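Local coordinates for protein stn1 (Schizosaccharomyces pombe, PDB 3KF6) that binds single-stranded telomeric DNA and pairs with Ten1 in an Rpa2-Rpa3-like complex required for telomere maintenance, at the interface of chains A and B. Residues are numbered along the deposited sequence; one frame, centred on the assembly and turned at random. Chains: chain A, Protein stn1; chain B, Protein ten1.

Three patches of the Stn1-Ten1 interface are described, chain A being the N-terminal, OB-fold part of Stn1. Contacts 1 and 3 are neighbours, their C-alpha centres about 8 Å apart, and share A:Cys73 and A:Ser74 in the loop that follows strand 65-71. Contact 1 holds the N-terminal segment of Ten1, whereas contact 3 brings in helix 130-153 of Stn1 and helix 91-103 of Ten1. The C-alpha centre of contact 2, where strand 82-85 of Ten1 meets a Stn1 loop, is about 14 Å from that of contact 1 and about 16 Å from that of contact 3, which probably widens the base of the heterodimer and limits rocking.

Contact 1: the interface of chains A and B. Residues chain A 55, 71, 73-77; chain B 5-7.
A:Asp71 ends strand 65-71, and the loop beyond it turns through positive phi at A:Cys73 and A:Gly75 (109° at the latter) to face the loop segment B:Ser6-B:Ala7 near the N-terminus of Ten1. The carboxylate of A:Asp71 reaches that segment because CG stands anti to its backbone N (chi1 -177°), and its two oxygens divide the partners. OD1 takes the hydroxyl OG of B:Ser6 at 2.7 Å, on the syn side and somewhat out of the carboxylate plane. OD2 offers its syn lone pair to the backbone N of B:Ala7 at 2.9 Å, in a nearly straight bond (175° at H). Each oxygen also has a donor from its own chain: the phenol OH of A:Tyr55 gives to the anti lone pair of OD2 at 2.6 Å, while the backbone N of A:Cys73 meets OD1 from the face opposite B:Ser6. Four donors thus fix the rotation of the carboxylate and probably favour its charged form. Serine suits its place because one small hydroxyl both gives and receives: OG also accepts from the backbone N of A:Gly75 at 3.1 Å. Glycine takes its positive phi without strain in the turn that presents this N-H, and its CA packs 3.6 Å from B:Ser6 CB. A:Cys73 SG adds an apolar touch to the methyl of B:Ala7. Together these bonds clasp the N-terminal segment of Ten1 to the Stn1 OB fold and help hold the heterodimer together.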
ATOM      1  N   TYR A  55      -0.288  -1.687  -2.800  1.00 13.96           N
ATOM      2  CA  TYR A  55      -1.044  -2.779  -3.409  1.00 14.71           C
ATOM      3  C   TYR A  55      -2.308  -2.235  -4.068  1.00 15.33           C
ATOM      4  O   TYR A  55      -2.808  -1.174  -3.693  1.00 14.88           O
ATOM      5  CB  TYR A  55      -1.404  -3.861  -2.370  1.00 15.85           C
ATOM      6  CG  TYR A  55      -2.447  -3.459  -1.346  1.00 15.97           C
ATOM      7  CD1 TYR A  55      -2.076  -2.860  -0.138  1.00 15.23           C
ATOM      8  CD2 TYR A  55      -3.807  -3.642  -1.602  1.00 16.28           C
ATOM      9  CE1 TYR A  55      -3.043  -2.445   0.792  1.00 15.09           C
ATOM     10  CE2 TYR A  55      -4.780  -3.231  -0.681  1.00 16.90           C
ATOM     11  CZ  TYR A  55      -4.387  -2.632   0.507  1.00 16.92           C
ATOM     12  OH  TYR A  55      -5.349  -2.178   1.385  1.00 17.31           O
ATOM     13  N   ASP A  71      -3.106   1.473  -2.423  1.00 12.82           N
ATOM     14  CA  ASP A  71      -3.030   1.736  -0.990  1.00 13.27           C
ATOM     15  C   ASP A  71      -1.630   1.414  -0.481  1.00 13.68           C
ATOM     16  O   ASP A  71      -1.152   0.301  -0.668  1.00 14.05           O
ATOM     17  CB  ASP A  71      -4.051   0.859  -0.253  1.00 13.65           C
ATOM     18  CG  ASP A  71      -4.089   1.125   1.242  1.00 14.16           C
ATOM     19  OD1 ASP A  71      -3.538   2.154   1.675  1.00 14.89           O
ATOM     20  OD2 ASP A  71      -4.688   0.312   1.983  1.00 15.70           O
ATOM     21  N   CYS A  73      -0.923   2.088   2.779  1.00 13.68           N
ATOM     22  CA  CYS A  73      -1.185   2.084   4.222  1.00 14.43           C
ATOM     23  C   CYS A  73      -0.842   3.391   4.915  1.00 14.66           C
ATOM     24  O   CYS A  73      -0.746   3.436   6.141  1.00 15.40           O
ATOM     25  CB  CYS A  73      -0.425   0.944   4.912  1.00 14.50           C
ATOM     26  SG  CYS A  73      -0.833  -0.703   4.285  1.00 16.57           S
ATOM     27  N   SER A  74      -0.672   4.461   4.146  1.00 15.29           N
ATOM     28  CA  SER A  74      -0.331   5.744   4.750  1.00 15.14           C
ATOM     29  C   SER A  74      -1.537   6.525   5.264  1.00 15.17           C
ATOM     30  O   SER A  74      -1.384   7.632   5.774  1.00 17.00           O
ATOM     31  CB  SER A  74       0.458   6.600   3.750  1.00 15.30           C
ATOM     32  OG  SER A  74      -0.347   6.944   2.637  1.00 15.78           O
ATOM     33  N   GLY A  75      -2.732   5.953   5.132  1.00 16.08           N
ATOM     34  CA  GLY A  75      -3.930   6.626   5.609  1.00 16.59           C
ATOM     35  C   GLY A  75      -4.842   7.133   4.512  1.00 15.80           C
ATOM     36  O   GLY A  75      -5.976   7.543   4.782  1.00 17.24           O
ATOM     37  N   MET A  76      -4.345   7.106   3.279  1.00 14.58           N
ATOM     38  CA  MET A  76      -5.098   7.549   2.111  1.00 15.38           C
ATOM     39  C   MET A  76      -4.750   6.655   0.931  1.00 15.80           C
ATOM     40  O   MET A  76      -3.664   6.073   0.895  1.00 15.97           O
ATOM     41  CB  MET A  76      -4.735   8.996   1.753  1.00 18.95           C
ATOM     42  CG  MET A  76      -5.181  10.025   2.776  1.00 22.24           C
ATOM     43  SD  MET A  76      -6.962  10.233   2.740  1.00 27.01           S
ATOM     44  CE  MET A  76      -7.110  11.520   1.484  1.00 28.70           C
ATOM     45  N   VAL A  77      -5.674   6.526  -0.016  1.00 15.21           N
ATOM     46  CA  VAL A  77      -5.401   5.742  -1.219  1.00 14.70           C
ATOM     47  C   VAL A  77      -5.271   6.737  -2.369  1.00 15.66           C
ATOM     48  O   VAL A  77      -5.679   7.894  -2.248  1.00 16.19           O
ATOM     49  CB  VAL A  77      -6.514   4.717  -1.553  1.00 15.58           C
ATOM     50  CG1 VAL A  77      -6.664   3.718  -0.413  1.00 18.53           C
ATOM     51  CG2 VAL A  77      -7.833   5.437  -1.837  1.00 16.94           C
TER
ATOM     52  N   ASP B   5     -11.103   2.671   2.077  1.00 19.01           N
ATOM     53  CA  ASP B   5     -10.297   3.060   3.227  1.00 17.04           C
ATOM     54  C   ASP B   5      -8.901   2.457   3.150  1.00 17.50           C
ATOM     55  O   ASP B   5      -8.710   1.381   2.583  1.00 19.62           O
ATOM     56  CB  ASP B   5     -10.999   2.663   4.541  1.00 18.95           C
ATOM     57  CG  ASP B   5     -11.421   1.194   4.581  1.00 19.06           C
ATOM     58  OD1 ASP B   5     -11.846   0.653   3.546  1.00 21.90           O
ATOM     59  OD2 ASP B   5     -11.351   0.586   5.669  1.00 26.03           O
ATOM     60  N   SER B   6      -7.930   3.179   3.703  1.00 15.07           N
ATOM     61  CA  SER B   6      -6.535   2.750   3.711  1.00 15.86           C
ATOM     62  C   SER B   6      -6.273   1.848   4.910  1.00 16.53           C
ATOM     63  O   SER B   6      -6.722   2.126   6.020  1.00 18.16           O
ATOM     64  CB  SER B   6      -5.620   3.979   3.773  1.00 14.36           C
ATOM     65  OG  SER B   6      -4.254   3.602   3.812  1.00 15.51           O
ATOM     66  N   ALA B   7      -5.537   0.766   4.682  1.00 15.17           N
ATOM     67  CA  ALA B   7      -5.230  -0.171   5.752  1.00 14.84           C
ATOM     68  C   ALA B   7      -4.192   0.371   6.735  1.00 16.26           C
ATOM     69  O   ALA B   7      -3.306   1.152   6.366  1.00 16.76           O
ATOM     70  CB  ALA B   7      -4.743  -1.494   5.153  1.00 16.65           C
TER

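Contact 2: the interface of chains A and B. Residues chain A 98-101; chain B 82, 84.
The guanidinium of B:Arg84, on strand 82-85 of Ten1, meets the Stn1 loop of A:Pro99, A:Gly100 and A:Asn101 with its terminal nitrogen NH2, in a polar patch of the heterodimer interface where a Ten1 arginine reads the loop before strand 102-110. That nitrogen gives to the side-chain amide oxygen OD1 of A:Asn101 at 2.8 Å, a nearly straight bond (170° at H) lying in the guanidinium plane. It also gives to the carbonyl O of A:Pro99 at 3.0 Å, but from above the carbonyl plane and in a more bent line. A:Asn101 lies at the guanidinium edge, in its plane, with the amide turned 77° from it; the carbonyl carbon of A:Gly100 lies over one face, toward the rim. Glycine suits this spot because its bare CA lets the flat cation come close, CZ of B:Arg84 standing 3.9 Å from it. An alanine in place of B:Arg84 would probably leave A:Asn101 OD1 and the A:Pro99 carbonyl without their shared donor and open a gap over A:Gly100. Farther out, the methyl CD1 of B:Leu82 packs 3.9 Å from A:Gly100 CA, the methylene that is the apolar part of that backbone. The B:Arg84 chain bends at chi2 (-70°), which helps turn its tip toward the loop. A water bridges B:Arg84 NH1, at 2.8 Å, and A:Pro99 O, at a long 3.3 Å.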
ATOM      1  N   SER A  98      -4.246  -7.727 -10.676  1.00 25.49           N
ATOM      2  CA  SER A  98      -5.350  -8.182  -9.838  1.00 25.08           C
ATOM      3  C   SER A  98      -5.253  -7.474  -8.497  1.00 22.38           C
ATOM      4  O   SER A  98      -4.162  -7.092  -8.073  1.00 22.59           O
ATOM      5  CB  SER A  98      -5.258  -9.691  -9.594  1.00 27.23           C
ATOM      6  OG  SER A  98      -5.264 -10.419 -10.807  1.00 33.03           O
ATOM      7  N   PRO A  99      -6.392  -7.281  -7.817  1.00 22.40           N
ATOM      8  CA  PRO A  99      -6.357  -6.616  -6.511  1.00 21.80           C
ATOM      9  C   PRO A  99      -5.411  -7.408  -5.611  1.00 21.45           C
ATOM     10  O   PRO A  99      -5.447  -8.645  -5.593  1.00 22.21           O
ATOM     11  CB  PRO A  99      -7.805  -6.705  -6.042  1.00 23.83           C
ATOM     12  CG  PRO A  99      -8.571  -6.626  -7.334  1.00 23.36           C
ATOM     13  CD  PRO A  99      -7.777  -7.562  -8.227  1.00 21.84           C
ATOM     14  N   GLY A 100      -4.562  -6.700  -4.877  1.00 19.29           N
ATOM     15  CA  GLY A 100      -3.612  -7.375  -4.010  1.00 18.30           C
ATOM     16  C   GLY A 100      -2.209  -7.314  -4.589  1.00 18.69           C
ATOM     17  O   GLY A 100      -1.226  -7.427  -3.860  1.00 18.47           O
ATOM     18  N   ASN A 101      -2.099  -7.151  -5.906  1.00 16.61           N
ATOM     19  CA  ASN A 101      -0.779  -7.056  -6.520  1.00 16.60           C
ATOM     20  C   ASN A 101      -0.134  -5.755  -6.061  1.00 16.47           C
ATOM     21  O   ASN A 101      -0.826  -4.753  -5.857  1.00 16.84           O
ATOM     22  CB  ASN A 101      -0.876  -7.034  -8.048  1.00 17.70           C
ATOM     23  CG  ASN A 101      -1.309  -8.359  -8.629  1.00 22.22           C
ATOM     24  OD1 ASN A 101      -1.448  -9.351  -7.918  1.00 22.18           O
ATOM     25  ND2 ASN A 101      -1.519  -8.381  -9.945  1.00 22.90           N
TER
ATOM     26  N   LEU B  82      -7.693  -9.914   1.577  1.00 20.44           N
ATOM     27  CA  LEU B  82      -6.612 -10.228   0.649  1.00 19.89           C
ATOM     28  C   LEU B  82      -5.526 -11.047   1.330  1.00 20.51           C
ATOM     29  O   LEU B  82      -5.191 -10.804   2.487  1.00 19.98           O
ATOM     30  CB  LEU B  82      -5.972  -8.949   0.108  1.00 19.19           C
ATOM     31  CG  LEU B  82      -6.803  -7.986  -0.743  1.00 19.64           C
ATOM     32  CD1 LEU B  82      -5.995  -6.724  -0.985  1.00 19.79           C
ATOM     33  CD2 LEU B  82      -7.178  -8.646  -2.060  1.00 20.63           C
ATOM     34  N   ARG B  84      -1.553 -12.855   0.496  1.00 20.56           N
ATOM     35  CA  ARG B  84      -0.419 -12.985  -0.416  1.00 21.00           C
ATOM     36  C   ARG B  84       0.734 -13.620   0.344  1.00 20.73           C
ATOM     37  O   ARG B  84       0.930 -13.345   1.522  1.00 18.27           O
ATOM     38  CB  ARG B  84       0.028 -11.620  -0.948  1.00 22.37           C
ATOM     39  CG  ARG B  84      -0.804 -11.054  -2.095  1.00 24.39           C
ATOM     40  CD  ARG B  84      -0.598 -11.845  -3.391  1.00 26.55           C
ATOM     41  NE  ARG B  84      -1.216 -11.193  -4.544  1.00 27.31           N
ATOM     42  CZ  ARG B  84      -2.523 -11.013  -4.693  1.00 27.78           C
ATOM     43  NH1 ARG B  84      -3.368 -11.437  -3.762  1.00 27.55           N
ATOM     44  NH2 ARG B  84      -2.989 -10.409  -5.779  1.00 27.89           N
TER
HETATM   45  O   HOH W   1      -5.973 -11.773  -4.817  1.00 49.68           O

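Contact 3: the interface of chains A and B. Residues chain A 22, 72-74, 136; chain B 9, 25, 97-98, 101.
A:Trp136, on helix 130-153 of Stn1, meets B:Leu9 of Ten1 tip to tip at the apolar centre of this Rpa2-Rpa3-like interface of two OB-fold proteins. The methyl CD2 of B:Leu9 lies over the six-membered ring, toward the rim, 3.8 Å from its centroid, in a CH-pi contact that the broad indole suits. From helix 91-103, CB of B:Met97 packs by A:Trp136 CE3. A:Trp136 CZ2 lies over the B:Arg25 guanidinium face, tip to tip, planes 66° apart; B:Arg25 CD touches A:Cys73 SG at 3.7 Å. On the same indole face as B:Leu9, NH1 of B:Arg101, also from helix 91-103, sits 3.3 Å from the five-membered ring centroid, a cation-pi contact. A bend at chi3 (59°) turns this arginine's tip so that CE2 of A:Phe22 covers the centre of one guanidinium face. Arginine suits the place because its flat cation also offers two N-H groups to one oxygen: NH1 and NH2 each hydrogen-bond A:Asp72 O at 2.9 Å, in the guanidinium plane, NH1 nearly along the C=O axis. Within the same loop, A:Ser74 OG gives to the syn lone pair of A:Asp72 OD1, which probably steadies the turn presenting that carbonyl. At the polar rim a water bridges A:Cys73 O and the backbone N of B:Leu9, 2.8 Å from the latter.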
ATOM      1  N   PHE A  22       4.835   8.991   0.011  1.00 13.61           N
ATOM      2  CA  PHE A  22       3.745   8.218   0.589  1.00 13.52           C
ATOM      3  C   PHE A  22       2.487   8.903   0.073  1.00 15.55           C
ATOM      4  O   PHE A  22       2.462  10.125  -0.092  1.00 15.25           O
ATOM      5  CB  PHE A  22       3.772   8.278   2.118  1.00 12.16           C
ATOM      6  CG  PHE A  22       4.790   7.370   2.734  1.00 14.24           C
ATOM      7  CD1 PHE A  22       5.812   7.882   3.529  1.00 16.59           C
ATOM      8  CD2 PHE A  22       4.728   5.994   2.522  1.00 14.39           C
ATOM      9  CE1 PHE A  22       6.760   7.033   4.107  1.00 17.02           C
ATOM     10  CE2 PHE A  22       5.673   5.138   3.098  1.00 16.37           C
ATOM     11  CZ  PHE A  22       6.689   5.661   3.890  1.00 18.28           C
ATOM     12  N   ASP A  72      -0.970   2.384   0.145  1.00 13.09           N
ATOM     13  CA  ASP A  72       0.354   2.134   0.710  1.00 13.29           C
ATOM     14  C   ASP A  72       0.298   2.166   2.245  1.00 14.66           C
ATOM     15  O   ASP A  72       1.328   2.248   2.914  1.00 14.07           O
ATOM     16  CB  ASP A  72       1.376   3.151   0.182  1.00 14.04           C
ATOM     17  CG  ASP A  72       1.080   4.562   0.624  1.00 14.95           C
ATOM     18  OD1 ASP A  72       0.034   4.772   1.273  1.00 14.56           O
ATOM     19  OD2 ASP A  72       1.894   5.466   0.316  1.00 14.33           O
ATOM     20  N   CYS A  73      -0.923   2.088   2.779  1.00 13.68           N
ATOM     21  CA  CYS A  73      -1.185   2.084   4.222  1.00 14.43           C
ATOM     22  C   CYS A  73      -0.842   3.391   4.915  1.00 14.66           C
ATOM     23  O   CYS A  73      -0.746   3.436   6.141  1.00 15.40           O
ATOM     24  CB  CYS A  73      -0.425   0.944   4.912  1.00 14.50           C
ATOM     25  SG  CYS A  73      -0.833  -0.703   4.285  1.00 16.57           S
ATOM     26  N   SER A  74      -0.672   4.461   4.146  1.00 15.29           N
ATOM     27  CA  SER A  74      -0.331   5.744   4.750  1.00 15.14           C
ATOM     28  C   SER A  74      -1.537   6.525   5.264  1.00 15.17           C
ATOM     29  O   SER A  74      -1.384   7.632   5.774  1.00 17.00           O
ATOM     30  CB  SER A  74       0.458   6.600   3.750  1.00 15.30           C
ATOM     31  OG  SER A  74      -0.347   6.944   2.637  1.00 15.78           O
ATOM     32  N   TRP A 136       9.330   1.663   1.536  1.00 14.64           N
ATOM     33  CA  TRP A 136       8.955   2.439   2.712  1.00 15.23           C
ATOM     34  C   TRP A 136      10.199   3.102   3.292  1.00 15.80           C
ATOM     35  O   TRP A 136      10.157   4.260   3.701  1.00 16.56           O
ATOM     36  CB  TRP A 136       8.305   1.555   3.782  1.00 15.87           C
ATOM     37  CG  TRP A 136       7.073   0.844   3.321  1.00 15.09           C
ATOM     38  CD1 TRP A 136       6.237   1.214   2.304  1.00 14.09           C
ATOM     39  CD2 TRP A 136       6.541  -0.369   3.856  1.00 15.14           C
ATOM     40  NE1 TRP A 136       5.218   0.301   2.169  1.00 14.01           N
ATOM     41  CE2 TRP A 136       5.381  -0.682   3.111  1.00 15.63           C
ATOM     42  CE3 TRP A 136       6.932  -1.227   4.893  1.00 16.30           C
ATOM     43  CZ2 TRP A 136       4.609  -1.822   3.368  1.00 14.68           C
ATOM     44  CZ3 TRP A 136       6.163  -2.360   5.148  1.00 16.11           C
ATOM     45  CH2 TRP A 136       5.016  -2.645   4.387  1.00 16.26           C
TER
ATOM     46  N   LEU B   9      -1.087  -0.402   8.835  1.00 14.29           N
ATOM     47  CA  LEU B   9      -0.003  -1.375   8.863  1.00 15.27           C
ATOM     48  C   LEU B   9       0.420  -1.585  10.309  1.00 16.22           C
ATOM     49  O   LEU B   9       0.960  -0.676  10.941  1.00 16.61           O
ATOM     50  CB  LEU B   9       1.169  -0.858   8.027  1.00 15.53           C
ATOM     51  CG  LEU B   9       2.396  -1.757   7.893  1.00 16.42           C
ATOM     52  CD1 LEU B   9       2.017  -3.070   7.209  1.00 17.39           C
ATOM     53  CD2 LEU B   9       3.459  -1.014   7.084  1.00 18.98           C
ATOM     54  N   ARG B  25      -3.491  -4.293   7.955  1.00 14.98           N
ATOM     55  CA  ARG B  25      -2.564  -5.078   7.150  1.00 15.23           C
ATOM     56  C   ARG B  25      -1.468  -5.575   8.083  1.00 15.90           C
ATOM     57  O   ARG B  25      -0.875  -4.793   8.831  1.00 14.88           O
ATOM     58  CB  ARG B  25      -1.938  -4.264   6.011  1.00 13.08           C
ATOM     59  CG  ARG B  25      -0.842  -5.075   5.327  1.00 11.44           C
ATOM     60  CD  ARG B  25      -0.131  -4.340   4.217  1.00 14.84           C
ATOM     61  NE  ARG B  25       1.108  -5.032   3.866  1.00 15.69           N
ATOM     62  CZ  ARG B  25       1.839  -4.755   2.790  1.00 17.47           C
ATOM     63  NH1 ARG B  25       1.454  -3.798   1.949  1.00 15.61           N
ATOM     64  NH2 ARG B  25       2.956  -5.432   2.558  1.00 19.15           N
ATOM     65  N   MET B  97      10.861  -1.449   9.547  1.00 17.11           N
ATOM     66  CA  MET B  97      10.122  -0.442   8.794  1.00 17.31           C
ATOM     67  C   MET B  97       8.688  -0.241   9.272  1.00 16.72           C
ATOM     68  O   MET B  97       8.172   0.872   9.210  1.00 18.52           O
ATOM     69  CB  MET B  97      10.131  -0.767   7.297  1.00 17.10           C
ATOM     70  CG  MET B  97      11.524  -0.817   6.679  1.00 20.56           C
ATOM     71  SD  MET B  97      12.608   0.560   7.160  1.00 20.83           S
ATOM     72  CE  MET B  97      14.219  -0.236   7.016  1.00 23.82           C
ATOM     73  N   VAL B  98       8.031  -1.306   9.732  1.00 16.71           N
ATOM     74  CA  VAL B  98       6.668  -1.169  10.230  1.00 15.59           C
ATOM     75  C   VAL B  98       6.720  -0.265  11.456  1.00 16.93           C
ATOM     76  O   VAL B  98       5.885   0.618  11.620  1.00 17.49           O
ATOM     77  CB  VAL B  98       6.048  -2.526  10.654  1.00 17.35           C
ATOM     78  CG1 VAL B  98       4.734  -2.291  11.399  1.00 16.25           C
ATOM     79  CG2 VAL B  98       5.800  -3.388   9.432  1.00 14.79           C
ATOM     80  N   ARG B 101       7.490   3.417  10.445  1.00 18.91           N
ATOM     81  CA  ARG B 101       6.334   4.087   9.863  1.00 18.77           C
ATOM     82  C   ARG B 101       5.328   4.532  10.915  1.00 19.42           C
ATOM     83  O   ARG B 101       4.634   5.525  10.725  1.00 21.45           O
ATOM     84  CB  ARG B 101       5.637   3.184   8.841  1.00 17.78           C
ATOM     85  CG  ARG B 101       6.440   3.000   7.579  1.00 19.07           C
ATOM     86  CD  ARG B 101       5.591   2.423   6.482  1.00 17.74           C
ATOM     87  NE  ARG B 101       4.442   3.277   6.178  1.00 18.51           N
ATOM     88  CZ  ARG B 101       3.571   3.021   5.208  1.00 18.74           C
ATOM     89  NH1 ARG B 101       3.724   1.943   4.449  1.00 16.62           N
ATOM     90  NH2 ARG B 101       2.535   3.828   5.007  1.00 17.22           N
TER
HETATM   91  O   HOH W   2      -0.340   2.291   8.542  1.00 17.76           O